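DinB-like domain-containing protein (Thermus thermophilus, PDB 2YQY) is of unknown function, but as a four-helix bundle of the DinB superfamily with an exposed histidine triad it may bind a metal ion. Local coordinates at residues Glu58-Arg70 and Thr134-Trp148. Residues are numbered along the deposited sequence; the frame is centred on the assembly and turned at random.
Sequences EDSTARVLRRLRR and TFPHPFFGELNPLGW
Helix 58-70 runs nearly antiparallel to strand 135-137, their axes 159° apart and 10.1 Å at closest approach, with Val64 abreast of Phe135 and Leu65 abreast of Pro145. No hydrogen bond joins the segments directly. Trp148, on the first turn of helix 145-149, enters as a knob among Thr61, Val64, Leu65 and Leu68. Val64 CG1, set anti to its own backbone nitrogen (chi1 168°), lies over one indole face in a CH-pi contact, 3.4 Å from the centroid of the five-membered ring of Trp148. At the rim of the indole, Trp148 NE1 donates to Phe135 O at 3.1 Å, from above the carbonyl plane, while Leu143 N reaches that oxygen from the opposite face. In this four-helix bundle of the DinB superfamily, a beta-hairpin, paired through Phe135-Leu143 and His137-Gly141, thus packs with the start of the last helical region against helix 47-71. An alanine in place of Trp148 would probably open a gap beside Val64 and cost Phe135 O one of its two donors. Phe135 meets Val64 CG1 through its CB at 3.8 Å, and the extended Arg67 lays CD against the ring. Leu68 forks, CD2 touching Thr134 C at 3.7 Å and CD1 Pro145 CD at 4.0 Å. Thr61 OG1, hydrogen-bonded to Val57 O, also accepts from a water at 2.8 Å, which donates weakly to Trp148 O.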
# COMPACT_ATOMS: atom_id res chain seq x y z
N GLU A 58 0.51 3.95 -0.77
CA GLU A 58 -0.25 3.69 -2.00
C GLU A 58 -0.66 4.99 -2.68
O GLU A 58 -0.66 5.09 -3.88
CB GLU A 58 -1.54 2.91 -1.73
CG GLU A 58 -1.26 1.54 -1.19
CD GLU A 58 -2.25 0.47 -1.63
OE1 GLU A 58 -3.42 0.79 -2.02
OE2 GLU A 58 -1.85 -0.70 -1.55
N ASP A 59 -0.99 5.99 -1.88
CA ASP A 59 -1.30 7.31 -2.44
C ASP A 59 -0.09 7.89 -3.18
O ASP A 59 -0.20 8.34 -4.30
CB ASP A 59 -1.79 8.27 -1.35
CG ASP A 59 -2.09 9.64 -1.90
OD1 ASP A 59 -3.22 9.85 -2.37
OD2 ASP A 59 -1.20 10.52 -1.89
N SER A 60 1.06 7.82 -2.53
CA SER A 60 2.32 8.32 -3.03
C SER A 60 2.68 7.57 -4.34
O SER A 60 3.00 8.19 -5.40
CB SER A 60 3.35 8.11 -1.92
OG SER A 60 4.59 8.57 -2.33
N THR A 61 2.55 6.24 -4.31
CA THR A 61 2.80 5.38 -5.51
C THR A 61 1.94 5.79 -6.68
O THR A 61 2.41 5.91 -7.84
CB THR A 61 2.51 3.90 -5.18
OG1 THR A 61 3.38 3.50 -4.11
CG2 THR A 61 2.77 3.00 -6.44
N ALA A 62 0.66 6.01 -6.39
CA ALA A 62 -0.30 6.46 -7.42
C ALA A 62 0.14 7.78 -8.06
O ALA A 62 0.05 7.95 -9.27
CB ALA A 62 -1.67 6.58 -6.83
N ARG A 63 0.64 8.72 -7.25
CA ARG A 63 1.15 9.99 -7.81
C ARG A 63 2.42 9.79 -8.65
O ARG A 63 2.64 10.50 -9.62
CB ARG A 63 1.43 10.99 -6.69
CG ARG A 63 0.19 11.30 -5.86
CD ARG A 63 0.44 12.33 -4.74
NE ARG A 63 -0.69 12.26 -3.83
CZ ARG A 63 -1.86 12.85 -4.05
NH1 ARG A 63 -2.03 13.63 -5.11
NH2 ARG A 63 -2.85 12.69 -3.18
N VAL A 64 3.28 8.86 -8.25
CA VAL A 64 4.48 8.54 -9.04
C VAL A 64 4.05 8.00 -10.37
O VAL A 64 4.56 8.42 -11.43
CB VAL A 64 5.42 7.52 -8.30
CG1 VAL A 64 6.51 7.00 -9.28
CG2 VAL A 64 6.06 8.18 -7.05
N LEU A 65 3.08 7.06 -10.35
CA LEU A 65 2.58 6.51 -11.60
C LEU A 65 1.99 7.59 -12.47
O LEU A 65 2.15 7.56 -13.70
CB LEU A 65 1.54 5.41 -11.35
CG LEU A 65 2.06 4.10 -10.68
CD1 LEU A 65 0.95 3.06 -10.42
CD2 LEU A 65 3.15 3.49 -11.52
N ARG A 66 1.26 8.53 -11.88
CA ARG A 66 0.70 9.63 -12.66
C ARG A 66 1.82 10.46 -13.28
O ARG A 66 1.73 10.86 -14.43
CB ARG A 66 -0.20 10.51 -11.80
CG ARG A 66 -0.89 11.68 -12.56
CD ARG A 66 -1.87 12.43 -11.63
NE ARG A 66 -1.15 13.00 -10.49
CZ ARG A 66 -1.70 13.58 -9.43
NH1 ARG A 66 -3.01 13.70 -9.33
NH2 ARG A 66 -0.93 14.07 -8.47
N ARG A 67 2.86 10.77 -12.53
CA ARG A 67 4.01 11.53 -13.13
C ARG A 67 4.70 10.73 -14.26
O ARG A 67 5.00 11.27 -15.35
CB ARG A 67 5.02 11.87 -12.05
CG ARG A 67 6.01 12.96 -12.42
CD ARG A 67 7.10 13.12 -11.31
NE ARG A 67 7.78 14.41 -11.56
CZ ARG A 67 8.87 14.53 -12.30
NH1 ARG A 67 9.45 13.46 -12.83
NH2 ARG A 67 9.41 15.73 -12.52
N LEU A 68 4.90 9.43 -14.05
CA LEU A 68 5.55 8.59 -15.08
C LEU A 68 4.71 8.52 -16.38
O LEU A 68 5.27 8.45 -17.49
CB LEU A 68 5.86 7.20 -14.53
CG LEU A 68 7.03 7.25 -13.51
CD1 LEU A 68 7.25 5.89 -12.84
CD2 LEU A 68 8.33 7.74 -14.20
N ARG A 69 3.39 8.59 -16.22
CA ARG A 69 2.47 8.56 -17.35
C ARG A 69 2.57 9.88 -18.10
O ARG A 69 2.63 9.89 -19.33
CB ARG A 69 1.05 8.30 -16.87
CG ARG A 69 0.08 8.03 -17.97
CD ARG A 69 -1.37 7.85 -17.50
NE ARG A 69 -1.81 8.62 -16.30
CZ ARG A 69 -2.55 9.73 -16.33
NH1 ARG A 69 -2.91 10.28 -17.48
NH2 ARG A 69 -2.97 10.32 -15.20
N ARG A 70 2.63 10.98 -17.37
CA ARG A 70 2.72 12.30 -17.98
C ARG A 70 4.04 12.50 -18.72
O ARG A 70 4.05 13.03 -19.82
CB ARG A 70 2.45 13.40 -16.96
CG ARG A 70 1.00 13.35 -16.44
CD ARG A 70 0.79 14.25 -15.23
NE ARG A 70 -0.25 15.22 -15.52
CZ ARG A 70 -0.04 16.47 -15.91
NH1 ARG A 70 -1.06 17.27 -16.16
NH2 ARG A 70 1.20 16.94 -16.04
N THR A 134 11.64 6.28 -15.35
CA THR A 134 11.87 5.87 -13.96
C THR A 134 11.73 7.04 -12.99
O THR A 134 11.89 8.23 -13.35
CB THR A 134 13.24 5.16 -13.72
OG1 THR A 134 14.30 6.09 -13.86
CG2 THR A 134 13.47 3.95 -14.65
N PHE A 135 11.39 6.71 -11.75
CA PHE A 135 11.34 7.74 -10.72
C PHE A 135 11.97 7.09 -9.47
O PHE A 135 11.77 5.88 -9.26
CB PHE A 135 9.89 8.24 -10.49
CG PHE A 135 9.80 9.40 -9.53
CD1 PHE A 135 9.92 10.71 -9.97
CD2 PHE A 135 9.67 9.17 -8.16
CE1 PHE A 135 9.88 11.79 -9.07
CE2 PHE A 135 9.65 10.25 -7.26
CZ PHE A 135 9.75 11.54 -7.70
N PRO A 136 12.77 7.85 -8.69
CA PRO A 136 13.45 7.23 -7.55
C PRO A 136 12.56 6.77 -6.39
O PRO A 136 11.72 7.56 -5.89
CB PRO A 136 14.49 8.28 -7.10
CG PRO A 136 13.95 9.59 -7.63
CD PRO A 136 13.17 9.26 -8.90
N HIS A 137 12.75 5.51 -5.99
CA HIS A 137 12.09 4.96 -4.81
C HIS A 137 13.14 5.05 -3.69
O HIS A 137 14.29 4.71 -3.90
CB HIS A 137 11.65 3.50 -5.04
CG HIS A 137 10.92 2.89 -3.87
ND1 HIS A 137 9.58 2.56 -3.90
CD2 HIS A 137 11.35 2.59 -2.62
CE1 HIS A 137 9.21 2.07 -2.72
NE2 HIS A 137 10.27 2.09 -1.92
N PRO A 138 12.75 5.57 -2.52
CA PRO A 138 13.73 5.70 -1.41
C PRO A 138 14.57 4.43 -1.03
O PRO A 138 15.72 4.52 -0.54
CB PRO A 138 12.84 6.15 -0.23
CG PRO A 138 11.39 5.99 -0.69
CD PRO A 138 11.44 6.17 -2.18
N PHE A 139 13.98 3.26 -1.19
CA PHE A 139 14.63 2.00 -0.84
C PHE A 139 15.07 1.27 -2.15
O PHE A 139 16.17 0.73 -2.25
CB PHE A 139 13.66 1.14 -0.00
CG PHE A 139 14.28 -0.12 0.53
CD1 PHE A 139 15.07 -0.10 1.66
CD2 PHE A 139 14.12 -1.33 -0.15
CE1 PHE A 139 15.68 -1.25 2.11
CE2 PHE A 139 14.75 -2.50 0.32
CZ PHE A 139 15.50 -2.45 1.45
N PHE A 140 14.21 1.24 -3.15
CA PHE A 140 14.53 0.43 -4.34
C PHE A 140 15.31 1.13 -5.47
O PHE A 140 15.69 0.49 -6.47
CB PHE A 140 13.26 -0.26 -4.82
CG PHE A 140 12.71 -1.25 -3.81
CD1 PHE A 140 13.44 -2.39 -3.47
CD2 PHE A 140 11.51 -1.00 -3.16
CE1 PHE A 140 12.95 -3.29 -2.51
CE2 PHE A 140 11.01 -1.90 -2.20
CZ PHE A 140 11.72 -3.04 -1.88
N GLY A 141 15.57 2.42 -5.29
CA GLY A 141 16.24 3.20 -6.34
C GLY A 141 15.34 3.52 -7.53
O GLY A 141 14.14 3.64 -7.39
N GLU A 142 15.93 3.64 -8.72
CA GLU A 142 15.18 4.08 -9.90
C GLU A 142 14.27 2.97 -10.36
O GLU A 142 14.73 1.91 -10.76
CB GLU A 142 16.12 4.50 -11.05
CG GLU A 142 16.88 5.79 -10.81
CD GLU A 142 15.99 7.04 -10.75
OE1 GLU A 142 15.10 7.23 -11.62
OE2 GLU A 142 16.19 7.83 -9.82
N LEU A 143 12.97 3.20 -10.28
CA LEU A 143 11.98 2.20 -10.69
C LEU A 143 11.07 2.75 -11.76
O LEU A 143 10.66 3.92 -11.70
CB LEU A 143 11.12 1.77 -9.48
CG LEU A 143 11.76 1.03 -8.29
CD1 LEU A 143 10.70 0.71 -7.26
CD2 LEU A 143 12.46 -0.25 -8.73
N ASN A 144 10.70 1.89 -12.72
CA ASN A 144 9.71 2.29 -13.74
C ASN A 144 8.35 1.94 -13.17
O ASN A 144 8.29 1.45 -12.05
CB ASN A 144 9.97 1.58 -15.08
CG ASN A 144 10.03 0.06 -14.95
OD1 ASN A 144 9.28 -0.57 -14.19
ND2 ASN A 144 10.95 -0.53 -15.72
N PRO A 145 7.25 2.18 -13.91
CA PRO A 145 5.94 1.85 -13.33
C PRO A 145 5.78 0.39 -12.82
O PRO A 145 5.15 0.19 -11.76
CB PRO A 145 4.96 2.14 -14.49
CG PRO A 145 5.68 3.19 -15.35
CD PRO A 145 7.13 2.77 -15.27
N LEU A 146 6.27 -0.61 -13.57
CA LEU A 146 6.20 -2.02 -13.10
C LEU A 146 6.90 -2.17 -11.73
O LEU A 146 6.37 -2.84 -10.83
CB LEU A 146 6.85 -3.01 -14.10
CG LEU A 146 6.97 -4.50 -13.71
CD1 LEU A 146 5.63 -5.14 -13.51
CD2 LEU A 146 7.79 -5.34 -14.72
N GLY A 147 8.10 -1.58 -11.62
CA GLY A 147 8.88 -1.61 -10.37
C GLY A 147 8.09 -0.98 -9.21
O GLY A 147 8.07 -1.54 -8.10
N TRP A 148 7.49 0.18 -9.46
CA TRP A 148 6.61 0.83 -8.48
C TRP A 148 5.41 -0.03 -8.07
O TRP A 148 5.06 -0.04 -6.92
CB TRP A 148 6.14 2.22 -8.97
CG TRP A 148 7.21 3.27 -8.70
CD1 TRP A 148 8.20 3.68 -9.56
CD2 TRP A 148 7.45 3.96 -7.46
NE1 TRP A 148 9.02 4.60 -8.94
CE2 TRP A 148 8.58 4.79 -7.66
CE3 TRP A 148 6.78 3.99 -6.23
CZ2 TRP A 148 9.06 5.65 -6.66
CZ3 TRP A 148 7.28 4.83 -5.22
CH2 TRP A 148 8.41 5.65 -5.45
O HOH W 1 5.35 1.46 -3.99